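Local coordinates for 6b protein (Agrobacterium vitis, PDB 3AQ2), which disturbs plant cell proliferation, has an ADP-ribosylation fold, and probably interferes with the microRNA machinery of the host, at residues 12-17 and 25-30; 21-26 and 99-104; 42-47 and 186-191; 93-98 and 137-142; 72-77 and 119-124. All coordinates share one frame; numbering follows the deposited sequence.

Interaction 1 (12-17 and 25-30); sequences RDLRRI and QHLRQA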
# COMPACT_ATOMS: atom_id res chain seq x y z
N ARG A 12 4.01 12.33 0.70
CA ARG A 12 4.46 12.96 -0.55
C ARG A 12 3.33 12.83 -1.55
O ARG A 12 3.00 11.72 -1.99
CB ARG A 12 5.72 12.31 -1.12
CG ARG A 12 7.06 12.45 -0.35
CD ARG A 12 7.09 13.42 0.80
NE ARG A 12 8.47 13.55 1.28
CZ ARG A 12 8.80 13.93 2.52
NH1 ARG A 12 7.86 14.22 3.41
NH2 ARG A 12 10.08 14.02 2.85
N ASP A 13 2.72 13.96 -1.90
CA ASP A 13 1.65 13.95 -2.89
C ASP A 13 2.26 14.10 -4.28
O ASP A 13 2.67 15.20 -4.67
CB ASP A 13 0.64 15.06 -2.61
CG ASP A 13 -0.57 15.03 -3.54
OD1 ASP A 13 -0.62 14.20 -4.48
OD2 ASP A 13 -1.49 15.86 -3.33
N LEU A 14 2.36 12.97 -4.99
CA LEU A 14 3.04 12.94 -6.28
C LEU A 14 2.05 12.91 -7.45
O LEU A 14 2.43 12.58 -8.58
CB LEU A 14 3.99 11.73 -6.36
CG LEU A 14 5.01 11.66 -5.22
CD1 LEU A 14 5.89 10.40 -5.34
CD2 LEU A 14 5.86 12.93 -5.16
N ARG A 15 0.79 13.28 -7.19
CA ARG A 15 -0.25 13.20 -8.23
C ARG A 15 -0.00 14.09 -9.46
O ARG A 15 -0.57 13.83 -10.52
CB ARG A 15 -1.65 13.48 -7.66
CG ARG A 15 -2.20 12.35 -6.81
CD ARG A 15 -3.54 12.74 -6.21
NE ARG A 15 -3.39 13.75 -5.17
CZ ARG A 15 -4.40 14.31 -4.52
NH1 ARG A 15 -5.65 13.96 -4.80
NH2 ARG A 15 -4.17 15.22 -3.58
N ARG A 16 0.82 15.12 -9.31
CA ARG A 16 1.15 16.01 -10.43
C ARG A 16 2.52 15.69 -11.02
O ARG A 16 3.03 16.43 -11.86
CB ARG A 16 1.04 17.48 -10.01
CG ARG A 16 -0.33 17.79 -9.47
CD ARG A 16 -0.70 19.26 -9.49
NE ARG A 16 -2.09 19.42 -9.07
CZ ARG A 16 -3.15 19.24 -9.87
NH1 ARG A 16 -3.00 18.89 -11.14
NH2 ARG A 16 -4.37 19.41 -9.38
N ILE A 17 3.09 14.56 -10.58
CA ILE A 17 4.32 14.05 -11.19
C ILE A 17 3.92 12.88 -12.08
O ILE A 17 3.69 11.75 -11.60
CB ILE A 17 5.37 13.60 -10.13
CG1 ILE A 17 5.69 14.73 -9.14
CG2 ILE A 17 6.66 13.16 -10.83
CD1 ILE A 17 6.26 15.97 -9.76
N GLN A 25 11.96 8.52 -9.47
CA GLN A 25 12.96 9.25 -8.69
C GLN A 25 12.34 9.83 -7.41
O GLN A 25 12.93 9.72 -6.33
CB GLN A 25 13.59 10.35 -9.54
CG GLN A 25 14.40 9.82 -10.74
CD GLN A 25 14.66 10.88 -11.81
OE1 GLN A 25 14.42 12.07 -11.60
NE2 GLN A 25 15.18 10.45 -12.95
N HIS A 26 11.15 10.42 -7.54
CA HIS A 26 10.45 10.96 -6.35
C HIS A 26 10.08 9.86 -5.35
O HIS A 26 10.16 10.07 -4.14
CB HIS A 26 9.19 11.73 -6.76
CG HIS A 26 9.46 13.12 -7.26
ND1 HIS A 26 9.38 14.23 -6.45
CD2 HIS A 26 9.83 13.56 -8.49
CE1 HIS A 26 9.68 15.31 -7.17
NE2 HIS A 26 9.95 14.93 -8.40
N LEU A 27 9.66 8.70 -5.86
CA LEU A 27 9.32 7.57 -4.98
C LEU A 27 10.56 7.08 -4.24
O LEU A 27 10.50 6.79 -3.05
CB LEU A 27 8.66 6.45 -5.77
CG LEU A 27 7.23 6.73 -6.21
CD1 LEU A 27 6.77 5.68 -7.25
CD2 LEU A 27 6.28 6.69 -5.01
N ARG A 28 11.69 7.00 -4.95
CA ARG A 28 12.96 6.57 -4.35
C ARG A 28 13.33 7.49 -3.18
O ARG A 28 13.67 7.01 -2.10
CB ARG A 28 14.08 6.56 -5.40
CG ARG A 28 15.40 6.02 -4.88
CD ARG A 28 16.42 5.88 -6.01
NE ARG A 28 17.69 5.33 -5.51
CZ ARG A 28 18.76 5.07 -6.27
NH1 ARG A 28 18.74 5.30 -7.58
NH2 ARG A 28 19.85 4.57 -5.71
N GLN A 29 13.23 8.80 -3.42
CA GLN A 29 13.58 9.80 -2.41
C GLN A 29 12.61 9.78 -1.24
O GLN A 29 13.02 9.97 -0.10
CB GLN A 29 13.63 11.20 -3.02
CG GLN A 29 14.32 12.23 -2.11
CD GLN A 29 15.75 11.85 -1.78
OE1 GLN A 29 16.53 11.50 -2.66
NE2 GLN A 29 16.11 11.92 -0.49
N ALA A 30 11.32 9.57 -1.53
CA ALA A 30 10.31 9.54 -0.47
C ALA A 30 10.60 8.39 0.48
O ALA A 30 10.51 8.54 1.71
CB ALA A 30 8.91 9.41 -1.07
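Arg-12, Leu-14 and Ile-17, on strand 12-13 and the type I beta turn from Leu-14 to Ile-17, run beside His-26 and Ala-30 of helix 20-38; the CA atoms of Arg-12 and Ala-30 are 6.8 Å apart, those of Leu-14 and His-26 7.7 Å. What binds the two is apolar contact, with Leu-14 as the wedge. Its CD1 reaches CD2 of Leu-27 at 3.7 Å, and the same methyl presses on CB of His-26, while the other branch, CD2, comes to 4.0 Å from ND1 of that histidine at a slant to the ring. Ile-17 lies over one face of the imidazole: its CG1 stands 4.3 Å above the plane near the ring centre, and its CG2 touches CD2 of His-26. At the other end, CG of Arg-12 rests on CB of Ala-30 at 3.6 Å. The arginine chain bends at its second torsion (-10°), and its guanidinium goes on to the carbonyl of Gln-10 and a salt bridge with Asp-33. Strand 12-13 is an edge strand of the mixed sheet, paired in parallel with 199-202, and helix 20-38 packs on that sheet, Leu-27 reaching Phe-134 and Ala-136 of strand 133-137.

Interaction 2 (21-26 and 99-104); sequences SELSQH and PPWLLD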
# COMPACT_ATOMS: atom_id res chain seq x y z
N SER A 21 9.82 8.44 -15.42
CA SER A 21 11.17 8.55 -14.88
C SER A 21 11.22 9.47 -13.66
O SER A 21 11.84 9.13 -12.64
CB SER A 21 12.16 8.98 -15.96
OG SER A 21 11.83 10.26 -16.47
N GLU A 22 10.52 10.61 -13.74
CA GLU A 22 10.45 11.56 -12.62
C GLU A 22 9.74 10.92 -11.43
O GLU A 22 10.17 11.05 -10.28
CB GLU A 22 9.68 12.82 -13.02
CG GLU A 22 10.39 13.74 -13.98
CD GLU A 22 9.60 15.02 -14.22
OE1 GLU A 22 8.89 15.48 -13.29
OE2 GLU A 22 9.72 15.57 -15.34
N LEU A 23 8.64 10.23 -11.69
CA LEU A 23 7.90 9.62 -10.60
C LEU A 23 8.75 8.61 -9.84
O LEU A 23 8.74 8.59 -8.61
CB LEU A 23 6.63 8.95 -11.11
CG LEU A 23 5.78 8.32 -10.01
CD1 LEU A 23 5.20 9.38 -9.08
CD2 LEU A 23 4.66 7.55 -10.67
N SER A 24 9.49 7.79 -10.57
CA SER A 24 10.34 6.77 -9.95
C SER A 24 11.37 7.41 -9.02
O SER A 24 11.60 6.91 -7.92
CB SER A 24 11.01 5.92 -11.02
OG SER A 24 11.93 4.99 -10.45
N GLN A 25 11.96 8.52 -9.47
CA GLN A 25 12.96 9.25 -8.69
C GLN A 25 12.34 9.83 -7.41
O GLN A 25 12.93 9.72 -6.33
CB GLN A 25 13.59 10.35 -9.54
CG GLN A 25 14.40 9.82 -10.74
CD GLN A 25 14.66 10.88 -11.81
OE1 GLN A 25 14.42 12.07 -11.60
NE2 GLN A 25 15.18 10.45 -12.95
N HIS A 26 11.15 10.42 -7.54
CA HIS A 26 10.45 10.96 -6.35
C HIS A 26 10.08 9.86 -5.35
O HIS A 26 10.16 10.07 -4.14
CB HIS A 26 9.19 11.73 -6.76
CG HIS A 26 9.46 13.12 -7.26
ND1 HIS A 26 9.38 14.23 -6.45
CD2 HIS A 26 9.83 13.56 -8.49
CE1 HIS A 26 9.68 15.31 -7.17
NE2 HIS A 26 9.95 14.93 -8.40
N PRO A 99 5.17 -1.76 -9.93
CA PRO A 99 5.02 -0.32 -9.80
C PRO A 99 3.96 0.24 -10.76
O PRO A 99 3.54 -0.45 -11.70
CB PRO A 99 6.41 0.21 -10.16
CG PRO A 99 6.93 -0.78 -11.15
CD PRO A 99 6.40 -2.11 -10.67
N PRO A 100 3.50 1.47 -10.51
CA PRO A 100 2.39 2.03 -11.30
C PRO A 100 2.62 2.15 -12.81
O PRO A 100 1.65 2.30 -13.56
CB PRO A 100 2.17 3.42 -10.66
CG PRO A 100 2.81 3.35 -9.32
CD PRO A 100 3.94 2.39 -9.43
N TRP A 101 3.88 2.09 -13.26
CA TRP A 101 4.20 2.18 -14.69
C TRP A 101 4.45 0.83 -15.35
O TRP A 101 4.79 0.79 -16.54
CB TRP A 101 5.44 3.07 -14.90
CG TRP A 101 6.63 2.61 -14.09
CD1 TRP A 101 7.57 1.67 -14.44
CD2 TRP A 101 7.00 3.07 -12.79
NE1 TRP A 101 8.49 1.52 -13.43
CE2 TRP A 101 8.16 2.37 -12.40
CE3 TRP A 101 6.46 4.03 -11.91
CZ2 TRP A 101 8.79 2.58 -11.17
CZ3 TRP A 101 7.08 4.23 -10.67
CH2 TRP A 101 8.25 3.52 -10.32
N LEU A 102 4.32 -0.27 -14.61
CA LEU A 102 4.68 -1.58 -15.18
C LEU A 102 3.71 -2.01 -16.27
O LEU A 102 4.12 -2.50 -17.34
CB LEU A 102 4.75 -2.66 -14.10
CG LEU A 102 5.32 -4.00 -14.58
CD1 LEU A 102 6.84 -3.93 -14.80
CD2 LEU A 102 4.97 -5.12 -13.60
N LEU A 103 2.42 -1.82 -15.99
CA LEU A 103 1.33 -2.20 -16.88
C LEU A 103 0.35 -1.05 -17.01
O LEU A 103 0.30 -0.18 -16.14
CB LEU A 103 0.59 -3.41 -16.31
CG LEU A 103 1.40 -4.70 -16.12
CD1 LEU A 103 0.55 -5.72 -15.39
CD2 LEU A 103 1.88 -5.24 -17.44
N ASP A 104 -0.42 -1.04 -18.09
CA ASP A 104 -1.50 -0.05 -18.25
C ASP A 104 -2.52 -0.31 -17.13
O ASP A 104 -2.68 -1.46 -16.70
CB ASP A 104 -2.15 -0.21 -19.63
CG ASP A 104 -3.24 0.82 -19.90
OD1 ASP A 104 -4.40 0.62 -19.46
OD2 ASP A 104 -2.95 1.83 -20.57
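The indole of Trp-101 presents its six-membered ring to Leu-23 and Ser-24, while Pro-99 of its own segment covers one face. CD2 of Leu-23 sits at the edge, near the plane of the indole, 4.1 Å from CZ3; CB of Pro-99 lies 3.5 Å above one face, offset toward the rim. The tryptophan is the third residue of a type I beta turn, Pro-99 to Leu-102, closed by a 3.0 Å bond from N of Leu-102 to O of Pro-99. Within the ADP-ribosylation fold this turn leads from strand 93-96 to helix 105-115, and through the indole it packs against helix 20-38. The second partner from the helix is Ser-24, whose CB approaches at a slant. The first torsion of Trp-101 (55°) places CG between the backbone N and the carbonyl carbon, and that directs the ring out of the turn to the helix; Leu-23, with CG anti to its N, extends toward it. Leu-23 also packs on Phe-134 of strand 133-137, and Pro-100 touches the same phenylalanine, so helix and turn share the sheet beneath them. Further along, Asp-104 takes the N-cap position of helix 105-115, its OD1 accepting from the backbone N of Gln-106. The closest approach of the contact is between CB of Ser-24 and CH2 of Trp-101, at 3.7 Å.

Interaction 3 (42-47 and 186-191); sequences VYFNRS and EFQLSD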
# COMPACT_ATOMS: atom_id res chain seq x y z
N VAL A 42 9.18 0.82 12.57
CA VAL A 42 8.22 1.90 12.76
C VAL A 42 6.89 1.39 13.34
O VAL A 42 6.11 0.78 12.63
CB VAL A 42 7.95 2.67 11.44
CG1 VAL A 42 7.04 3.86 11.67
CG2 VAL A 42 9.26 3.14 10.80
N TYR A 43 6.66 1.67 14.62
CA TYR A 43 5.33 1.52 15.21
C TYR A 43 4.54 2.79 14.90
O TYR A 43 5.14 3.84 14.66
CB TYR A 43 5.40 1.28 16.71
CG TYR A 43 5.87 -0.12 17.03
CD1 TYR A 43 7.22 -0.40 17.14
CD2 TYR A 43 4.96 -1.17 17.18
CE1 TYR A 43 7.66 -1.69 17.43
CE2 TYR A 43 5.39 -2.46 17.47
CZ TYR A 43 6.75 -2.71 17.58
OH TYR A 43 7.24 -3.97 17.86
N PHE A 44 3.22 2.69 14.89
CA PHE A 44 2.42 3.82 14.40
C PHE A 44 1.04 3.96 15.01
O PHE A 44 0.57 5.08 15.21
CB PHE A 44 2.31 3.80 12.87
CG PHE A 44 1.79 2.50 12.30
CD1 PHE A 44 0.42 2.33 12.05
CD2 PHE A 44 2.66 1.45 12.03
CE1 PHE A 44 -0.07 1.13 11.52
CE2 PHE A 44 2.17 0.23 11.49
CZ PHE A 44 0.80 0.08 11.25
N ASN A 45 0.40 2.83 15.31
CA ASN A 45 -0.96 2.85 15.84
C ASN A 45 -0.99 2.59 17.34
O ASN A 45 -0.43 1.60 17.81
CB ASN A 45 -1.84 1.83 15.13
CG ASN A 45 -3.32 2.02 15.44
OD1 ASN A 45 -3.90 3.06 15.12
ND2 ASN A 45 -3.94 1.03 16.09
N ARG A 46 -1.66 3.48 18.07
CA ARG A 46 -1.81 3.35 19.52
C ARG A 46 -2.71 2.17 19.90
O ARG A 46 -3.72 1.90 19.24
CB ARG A 46 -2.36 4.64 20.13
CG ARG A 46 -1.45 5.84 19.91
CD ARG A 46 -0.15 5.72 20.72
NE ARG A 46 0.88 6.65 20.24
CZ ARG A 46 2.12 6.73 20.71
NH1 ARG A 46 2.51 5.93 21.70
NH2 ARG A 46 2.97 7.61 20.19
N SER A 47 -2.31 1.46 20.94
CA SER A 47 -3.07 0.32 21.43
C SER A 47 -4.42 0.78 21.97
O SER A 47 -4.53 1.86 22.57
CB SER A 47 -2.29 -0.37 22.54
OG SER A 47 -3.05 -1.37 23.18
N GLU A 186 -2.14 -7.66 18.93
CA GLU A 186 -3.12 -6.59 18.81
C GLU A 186 -2.83 -5.76 17.58
O GLU A 186 -1.76 -5.18 17.45
CB GLU A 186 -3.12 -5.67 20.04
CG GLU A 186 -4.28 -4.68 19.97
CD GLU A 186 -4.09 -3.44 20.81
OE1 GLU A 186 -3.39 -3.51 21.84
OE2 GLU A 186 -4.67 -2.40 20.42
N PHE A 187 -3.81 -5.71 16.69
CA PHE A 187 -3.72 -4.87 15.51
C PHE A 187 -5.11 -4.56 14.97
O PHE A 187 -6.10 -5.19 15.36
CB PHE A 187 -2.82 -5.54 14.44
CG PHE A 187 -3.27 -6.92 14.04
CD1 PHE A 187 -4.30 -7.10 13.11
CD2 PHE A 187 -2.64 -8.05 14.57
CE1 PHE A 187 -4.71 -8.38 12.73
CE2 PHE A 187 -3.04 -9.33 14.20
CZ PHE A 187 -4.08 -9.50 13.28
N GLN A 188 -5.18 -3.58 14.07
CA GLN A 188 -6.47 -3.12 13.56
C GLN A 188 -7.07 -4.06 12.54
O GLN A 188 -6.37 -4.59 11.68
CB GLN A 188 -6.30 -1.77 12.87
CG GLN A 188 -5.89 -0.66 13.78
CD GLN A 188 -5.49 0.53 12.96
OE1 GLN A 188 -6.31 1.39 12.66
NE2 GLN A 188 -4.21 0.58 12.56
N LEU A 189 -8.38 -4.25 12.64
CA LEU A 189 -9.15 -4.99 11.65
C LEU A 189 -10.36 -4.15 11.28
O LEU A 189 -11.33 -4.05 12.04
CB LEU A 189 -9.60 -6.34 12.20
CG LEU A 189 -8.61 -7.50 12.17
CD1 LEU A 189 -9.16 -8.66 12.99
CD2 LEU A 189 -8.34 -7.95 10.74
N SER A 190 -10.29 -3.54 10.10
CA SER A 190 -11.31 -2.61 9.62
C SER A 190 -11.16 -2.44 8.12
O SER A 190 -10.11 -2.76 7.55
CB SER A 190 -11.15 -1.25 10.30
OG SER A 190 -12.26 -0.41 9.99
N ASP A 191 -12.19 -1.91 7.47
CA ASP A 191 -12.06 -1.62 6.04
C ASP A 191 -11.31 -0.31 5.77
O ASP A 191 -10.93 -0.02 4.63
CB ASP A 191 -13.41 -1.66 5.36
CG ASP A 191 -13.99 -3.06 5.33
OD1 ASP A 191 -13.34 -3.97 4.76
OD2 ASP A 191 -15.09 -3.25 5.88
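Glu-186 meets Ser-47 first, where the loop before strand 192-194 reaches the loop after strand 41-43: the serine OG donates to OE1 over a short 2.5 Å, entering on the syn lone pair. CG of Glu-186 lies anti to N (-172°) and the chain runs on extended, which brings the carboxylate to Ser-47. OE2 takes the backbone N of Val-48, so the carboxylate bridges the hydroxyl and the next backbone N-H. Phe-187 turns its ring off toward Leu-142. Gln-188 returns to the contact, where its amide stacks on that of Asn-45 with the planes 6° apart; its NE2 lies 3.3 Å from CG of Asn-45, and its CG 3.5 Å from ND2 of Asn-45. The chemistry implies two different grips. The Ser-47 hydroxyl, besides donating to Glu-186, accepts from N of Val-49, an ST turn, and from N of Asn-50, whereas the amides touch flat, with ND2 of Asn-45 and NE2 of Gln-188 bonded outside the pair, to OD2 of Asp-55 and O of His-194.

Interaction 4 (93-98 and 137-142); sequences TVATAM and ILMSQL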
# COMPACT_ATOMS: atom_id res chain seq x y z
N THR A 93 -5.97 -6.30 2.84
CA THR A 93 -5.36 -5.31 1.96
C THR A 93 -4.24 -5.98 1.16
O THR A 93 -3.25 -6.46 1.74
CB THR A 93 -4.78 -4.11 2.73
OG1 THR A 93 -5.82 -3.51 3.52
CG2 THR A 93 -4.21 -3.07 1.73
N VAL A 94 -4.42 -6.00 -0.15
CA VAL A 94 -3.45 -6.60 -1.06
C VAL A 94 -2.59 -5.50 -1.68
O VAL A 94 -3.10 -4.51 -2.24
CB VAL A 94 -4.16 -7.43 -2.17
CG1 VAL A 94 -3.17 -7.93 -3.21
CG2 VAL A 94 -4.94 -8.59 -1.57
N ALA A 95 -1.27 -5.67 -1.55
CA ALA A 95 -0.29 -4.76 -2.13
C ALA A 95 0.61 -5.52 -3.08
O ALA A 95 0.75 -6.73 -2.97
CB ALA A 95 0.52 -4.08 -1.03
N THR A 96 1.21 -4.82 -4.04
CA THR A 96 2.13 -5.47 -4.96
C THR A 96 3.40 -4.67 -5.17
O THR A 96 3.39 -3.44 -5.06
CB THR A 96 1.45 -5.75 -6.34
OG1 THR A 96 2.38 -6.45 -7.20
CG2 THR A 96 0.95 -4.45 -7.03
N ALA A 97 4.48 -5.38 -5.48
CA ALA A 97 5.73 -4.76 -5.89
C ALA A 97 5.65 -4.20 -7.33
O ALA A 97 6.52 -3.41 -7.72
CB ALA A 97 6.90 -5.77 -5.76
N MET A 98 4.63 -4.59 -8.10
CA MET A 98 4.49 -4.07 -9.48
C MET A 98 4.25 -2.58 -9.39
O MET A 98 3.24 -2.17 -8.80
CB MET A 98 3.29 -4.70 -10.19
CG MET A 98 3.44 -6.15 -10.51
SD MET A 98 2.06 -6.58 -11.60
CE MET A 98 2.57 -8.21 -12.14
N ILE A 137 3.48 2.31 -0.03
CA ILE A 137 3.65 1.99 1.38
C ILE A 137 4.89 1.15 1.63
O ILE A 137 5.43 0.52 0.70
CB ILE A 137 2.44 1.19 1.94
CG1 ILE A 137 2.26 -0.15 1.20
CG2 ILE A 137 1.16 2.07 1.96
CD1 ILE A 137 1.34 -1.13 1.95
N LEU A 138 5.35 1.18 2.87
CA LEU A 138 6.23 0.16 3.40
C LEU A 138 5.36 -0.78 4.23
O LEU A 138 4.54 -0.33 5.04
CB LEU A 138 7.34 0.79 4.24
CG LEU A 138 8.34 1.54 3.36
CD1 LEU A 138 9.13 2.54 4.18
CD2 LEU A 138 9.28 0.58 2.62
N MET A 139 5.49 -2.08 3.97
CA MET A 139 4.61 -3.06 4.59
C MET A 139 5.03 -3.43 6.01
O MET A 139 6.23 -3.48 6.33
CB MET A 139 4.56 -4.33 3.74
CG MET A 139 3.84 -4.12 2.42
SD MET A 139 3.90 -5.58 1.38
CE MET A 139 5.67 -5.79 1.22
N SER A 140 4.02 -3.66 6.85
CA SER A 140 4.23 -4.15 8.20
C SER A 140 4.49 -5.66 8.21
O SER A 140 4.42 -6.32 7.17
CB SER A 140 2.99 -3.86 9.04
OG SER A 140 1.95 -4.75 8.65
N GLN A 141 4.76 -6.22 9.39
CA GLN A 141 5.03 -7.65 9.49
C GLN A 141 3.76 -8.48 9.24
O GLN A 141 3.84 -9.69 9.06
CB GLN A 141 5.70 -8.01 10.82
CG GLN A 141 4.74 -8.33 11.97
CD GLN A 141 4.15 -7.10 12.68
OE1 GLN A 141 4.01 -6.02 12.10
NE2 GLN A 141 3.79 -7.28 13.94
N LEU A 142 2.61 -7.81 9.21
CA LEU A 142 1.34 -8.52 8.98
C LEU A 142 1.05 -8.78 7.50
O LEU A 142 0.09 -9.48 7.17
CB LEU A 142 0.17 -7.78 9.63
CG LEU A 142 0.29 -7.55 11.14
CD1 LEU A 142 -0.93 -6.80 11.61
CD2 LEU A 142 0.44 -8.86 11.90
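Met-139 and Ile-137 approach the methyl of Ala-95 where strand 93-96 meets the end of strand 133-137 in the core of the ADP-ribosylation fold. Strand 93-96 belongs to a three-stranded antiparallel sheet, while Ile-137 ends a strand of the four-stranded mixed one. From CB of Met-139, 6.3 Å from CB of Ala-95, the chain advances to CG, which lies 3.9 Å from CD1 of Ile-137, and then to SD, which comes to 4.4 Å from the Ala-95 methyl. The third torsion, -58°, turns CE aside, so the sulfur makes the contact and the terminal methyl lies farther off. Met-139 also touches Thr-66 and Tyr-159. Ile-137 contributes its longer branch: CD1 reaches CB of Ala-95 at 4.3 Å. Val-68 and Phe-143 also touch Ala-95, adding to the apolar surroundings. Just beyond, Thr-96 OG1, hydrogen-bonded to O of Gly-157, accepts from N of Met-98 at 3.1 Å and an almost straight 171°, an ST turn at the end of the strand.

Interaction 5 (72-77 and 119-124); sequences EVTAQL and GGFVNY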
# COMPACT_ATOMS: atom_id res chain seq x y z
N GLU A 72 -9.14 7.97 -7.31
CA GLU A 72 -8.58 9.25 -6.83
C GLU A 72 -9.21 9.74 -5.54
O GLU A 72 -8.52 10.29 -4.69
CB GLU A 72 -8.58 10.38 -7.88
CG GLU A 72 -7.58 11.49 -7.49
CD GLU A 72 -7.55 12.69 -8.43
OE1 GLU A 72 -8.24 12.69 -9.47
OE2 GLU A 72 -6.81 13.65 -8.10
N VAL A 73 -10.51 9.51 -5.37
CA VAL A 73 -11.18 9.93 -4.13
C VAL A 73 -10.57 9.21 -2.92
O VAL A 73 -10.22 9.83 -1.91
CB VAL A 73 -12.71 9.76 -4.21
CG1 VAL A 73 -13.36 10.08 -2.86
CG2 VAL A 73 -13.27 10.68 -5.28
N THR A 74 -10.39 7.90 -3.06
CA THR A 74 -9.78 7.08 -2.01
C THR A 74 -8.33 7.49 -1.77
O THR A 74 -7.88 7.57 -0.63
CB THR A 74 -9.90 5.59 -2.36
OG1 THR A 74 -11.28 5.25 -2.44
CG2 THR A 74 -9.21 4.71 -1.32
N ALA A 75 -7.61 7.79 -2.85
CA ALA A 75 -6.22 8.24 -2.74
C ALA A 75 -6.13 9.49 -1.85
O ALA A 75 -5.30 9.56 -0.94
CB ALA A 75 -5.64 8.52 -4.13
N GLN A 76 -7.02 10.46 -2.09
CA GLN A 76 -7.02 11.71 -1.34
C GLN A 76 -7.38 11.46 0.12
O GLN A 76 -6.70 11.94 1.02
CB GLN A 76 -7.98 12.71 -1.99
CG GLN A 76 -7.71 14.17 -1.65
CD GLN A 76 -8.26 15.12 -2.69
OE1 GLN A 76 -8.09 14.92 -3.90
NE2 GLN A 76 -8.93 16.17 -2.23
N LEU A 77 -8.45 10.69 0.34
CA LEU A 77 -8.89 10.36 1.70
C LEU A 77 -7.78 9.67 2.48
O LEU A 77 -7.49 10.03 3.62
CB LEU A 77 -10.13 9.46 1.67
CG LEU A 77 -10.61 8.92 3.03
CD1 LEU A 77 -11.31 10.01 3.85
CD2 LEU A 77 -11.53 7.72 2.82
N GLY A 119 -16.15 -6.92 -1.48
CA GLY A 119 -16.63 -6.70 -0.12
C GLY A 119 -15.80 -5.70 0.67
O GLY A 119 -16.25 -5.20 1.71
N GLY A 120 -14.59 -5.41 0.20
CA GLY A 120 -13.73 -4.45 0.88
C GLY A 120 -14.08 -3.02 0.51
O GLY A 120 -15.02 -2.78 -0.26
N PHE A 121 -13.33 -2.07 1.07
CA PHE A 121 -13.53 -0.64 0.82
C PHE A 121 -13.33 -0.30 -0.65
O PHE A 121 -14.15 0.41 -1.26
CB PHE A 121 -12.56 0.19 1.66
CG PHE A 121 -12.89 1.66 1.70
CD1 PHE A 121 -12.32 2.55 0.79
CD2 PHE A 121 -13.78 2.16 2.64
CE1 PHE A 121 -12.62 3.92 0.83
CE2 PHE A 121 -14.10 3.53 2.68
CZ PHE A 121 -13.51 4.40 1.78
N VAL A 122 -12.23 -0.80 -1.20
CA VAL A 122 -11.93 -0.71 -2.61
C VAL A 122 -12.34 -2.04 -3.23
O VAL A 122 -12.05 -3.11 -2.69
CB VAL A 122 -10.41 -0.48 -2.81
CG1 VAL A 122 -9.99 -0.77 -4.25
CG2 VAL A 122 -10.06 0.95 -2.44
N ASN A 123 -13.02 -1.97 -4.38
CA ASN A 123 -13.47 -3.18 -5.05
C ASN A 123 -13.13 -3.06 -6.53
O ASN A 123 -13.79 -2.33 -7.28
CB ASN A 123 -14.98 -3.35 -4.83
CG ASN A 123 -15.55 -4.57 -5.52
OD1 ASN A 123 -14.88 -5.23 -6.33
ND2 ASN A 123 -16.81 -4.89 -5.21
N TYR A 124 -12.09 -3.79 -6.94
CA TYR A 124 -11.55 -3.65 -8.30
C TYR A 124 -12.47 -4.20 -9.38
O TYR A 124 -12.26 -3.95 -10.56
CB TYR A 124 -10.19 -4.34 -8.41
CG TYR A 124 -9.15 -3.77 -7.47
CD1 TYR A 124 -8.53 -4.57 -6.51
CD2 TYR A 124 -8.79 -2.42 -7.53
CE1 TYR A 124 -7.56 -4.05 -5.63
CE2 TYR A 124 -7.82 -1.89 -6.65
CZ TYR A 124 -7.22 -2.72 -5.71
OH TYR A 124 -6.25 -2.19 -4.85
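OG1 of Thr-74, which is hydrogen-bonded to OD1 of Asp-71, lies at the edge of the Phe-121 ring, near its plane and 3.8 Å from CE1. Asp-71 directly precedes helix 72-81, so the threonine hydroxyl is occupied by the residue at the head of its own helix, and its meeting with the phenyl edge is mere contact. In the ADP-ribosylation fold, the first turns of helix 72-81 pack on the irregular segment that joins helix 105-115 to strand 133-137. Thr-74 and Leu-77, three residues apart, look out from one side of the helix. CD2 of Leu-77 comes obliquely to CZ of Phe-121 at 4.0 Å, so the ring spans both residues. With CG anti to the backbone N (first torsion -167°), Phe-121 extends from the loop to the helix, and its side chain and that of Thr-74 run antiparallel alongside each other. Leu-192 touches both Leu-77 and Phe-121. The loop is held in turn by Ser-86, whose OG accepts from the backbone N of Phe-121 and whose backbone bonds to Val-122. Deeper in, CG2 of Thr-74 meets CG2 of Val-122 at 4.0 Å.

Interactions 1 and 2 share helix 20-38, and their centres are 10 Å apart. CD1 of Leu-27 touches CZ3 of Trp-101 at 3.7 Å, so strand edge, helix and turn form one packed unit. Interaction 3 lies across the chain's centre from interaction 2, about 29 Å between centres, and touches interaction 4 through Phe-187 and Leu-142. Interaction 4 lies nearest the middle of the fold, about 5 Å from the chain's centre. Interaction 5 meets interaction 1 through Arg-15 and Gln-76. Along the chain, interaction 1 closes early, whereas interactions 4 and 5 fall between the segments of interaction 3; thus chain-distant pieces converge on one compact ADP-ribosylation fold.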